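Local coordinates for SAP-like pentraxin (Limulus polyphemus, PDB 3FLP), which is a calcium-binding lectin of the pentraxin family that probably recognises carbohydrate ligands and assembles into doubly stacked cyclic heptamers, at the interface of chains A and B. Coordinates in Å, arbitrary orientation; residue numbers count along the deposited sequence, not the author numbering. Chains: chain A/B, SAP-like pentraxin.

The interface of chains A and B. Residues chain A 1-3, 211; chain B 4, 190, 197-198.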
loop_
_atom_site.group_PDB
_atom_site.type_symbol
_atom_site.label_atom_id
_atom_site.label_comp_id
_atom_site.label_asym_id
_atom_site.label_seq_id
_atom_site.Cartn_x
_atom_site.Cartn_y
_atom_site.Cartn_z
ATOM N N ALA A 1 8.305 -19.955 11.591
ATOM C CA ALA A 1 8.703 -20.982 10.581
ATOM C C ALA A 1 7.836 -22.235 10.717
ATOM O O ALA A 1 6.883 -22.429 9.952
ATOM C CB ALA A 1 10.182 -21.341 10.755
ATOM N N VAL A 2 8.164 -23.077 11.693
ATOM C CA VAL A 2 7.419 -24.310 11.925
ATOM C C VAL A 2 6.176 -24.059 12.777
ATOM O O VAL A 2 6.263 -23.509 13.873
ATOM C CB VAL A 2 8.301 -25.357 12.632
ATOM C CG1 VAL A 2 7.577 -26.688 12.704
ATOM C CG2 VAL A 2 9.605 -25.503 11.892
ATOM N N ASP A 3 5.022 -24.474 12.267
ATOM C CA ASP A 3 3.748 -24.296 12.964
ATOM C C ASP A 3 3.543 -25.397 14.009
ATOM O O ASP A 3 3.871 -26.562 13.775
ATOM C CB ASP A 3 2.608 -24.348 11.943
ATOM C CG ASP A 3 1.318 -23.758 12.476
ATOM O OD1 ASP A 3 1.095 -22.541 12.294
ATOM O OD2 ASP A 3 0.526 -24.511 13.083
ATOM N N ILE A 211 8.699 -33.491 14.160
ATOM C CA ILE A 211 7.937 -32.670 13.228
ATOM C C ILE A 211 7.358 -33.502 12.087
ATOM O O ILE A 211 8.032 -34.366 11.521
ATOM C CB ILE A 211 8.836 -31.560 12.620
ATOM C CG1 ILE A 211 9.297 -30.596 13.722
ATOM C CG2 ILE A 211 8.077 -30.799 11.525
ATOM C CD1 ILE A 211 8.158 -29.792 14.358
ATOM N N ILE B 4 5.665 -22.474 18.155
ATOM C CA ILE B 4 6.299 -23.693 18.619
ATOM C C ILE B 4 7.394 -23.443 19.667
ATOM O O ILE B 4 7.714 -24.323 20.468
ATOM C CB ILE B 4 6.880 -24.460 17.416
ATOM C CG1 ILE B 4 6.887 -25.956 17.711
ATOM C CG2 ILE B 4 8.288 -23.942 17.084
ATOM C CD1 ILE B 4 7.371 -26.791 16.547
ATOM N N ARG B 190 17.019 -19.321 17.026
ATOM C CA ARG B 190 16.983 -20.775 17.107
ATOM C C ARG B 190 18.427 -21.302 17.027
ATOM O O ARG B 190 19.167 -20.941 16.116
ATOM C CB ARG B 190 16.132 -21.331 15.955
ATOM C CG ARG B 190 14.737 -20.688 15.834
ATOM C CD ARG B 190 14.010 -21.174 14.584
ATOM N NE ARG B 190 13.307 -20.098 13.880
ATOM C CZ ARG B 190 12.027 -19.780 14.060
ATOM N NH1 ARG B 190 11.284 -20.455 14.925
ATOM N NH2 ARG B 190 11.486 -18.784 13.371
ATOM N N MET B 197 11.934 -27.962 19.689
ATOM C CA MET B 197 10.855 -28.562 18.908
ATOM C C MET B 197 11.181 -28.800 17.435
ATOM O O MET B 197 10.300 -29.156 16.661
ATOM C CB MET B 197 9.580 -27.716 19.011
ATOM C CG MET B 197 9.082 -27.507 20.438
ATOM S SD MET B 197 8.898 -29.052 21.369
ATOM C CE MET B 197 7.338 -29.667 20.706
ATOM N N GLU B 198 12.433 -28.598 17.042
ATOM C CA GLU B 198 12.817 -28.845 15.654
ATOM C C GLU B 198 13.822 -29.995 15.611
ATOM O O GLU B 198 14.194 -30.469 14.545
ATOM C CB GLU B 198 13.404 -27.581 15.011
ATOM C CG GLU B 198 12.472 -26.365 15.084
ATOM C CD GLU B 198 12.826 -25.260 14.093
ATOM O OE1 GLU B 198 14.005 -24.844 14.015
ATOM O OE2 GLU B 198 11.911 -24.794 13.393
#
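A:Ile211 and B:Ile4 meet tip to tip, CD1 of A:Ile211 lying 3.8 Å from CD1 of B:Ile4, and the meeting illustrates how a modest apolar core can seat one subunit against another. B:Ile4 belongs to the 3-10 helix 4-6, whereas A:Ile211 ends strand 207-211. With CG1 of B:Ile4 anti to its backbone N (chi1 -151°) and the chain extended beyond it (chi2 177°), the terminal methyl reaches both A:Ile211 and A:Val2; CG1 of A:Val2 is 3.9 Å from that CD1, the two side chains crossing at a slant. At the base of B:Ile4, CB sits 3.7 Å from the carbonyl O of A:Val2. A:Ile211 also runs beside the backbone of B:Met197, its CG1 3.4 Å from the carbonyl O.

Outward, the other branch of A:Val2 is turned to B:Glu198, and the two side chains pass in opposite directions. CG2 of A:Val2 stands 3.9 Å from the carboxylate carbon CD; the still shorter approach to OE2 is doubtful. At the rim, CB of A:Ala1 lies over one face of the B:Arg190 guanidinium, towards its edge and 4.1 Å from CZ. NH2 of B:Arg190 is 3.8 Å from the N-terminal amine N of A:Ala1, too far for a hydrogen bond. By fit rather than polar pairing in this patch, the N-terminal segment and the end of strand 207-211 pack against the other chain; two-fold symmetry repeats this with chains exchanged, probably joining the two stacked heptameric rings.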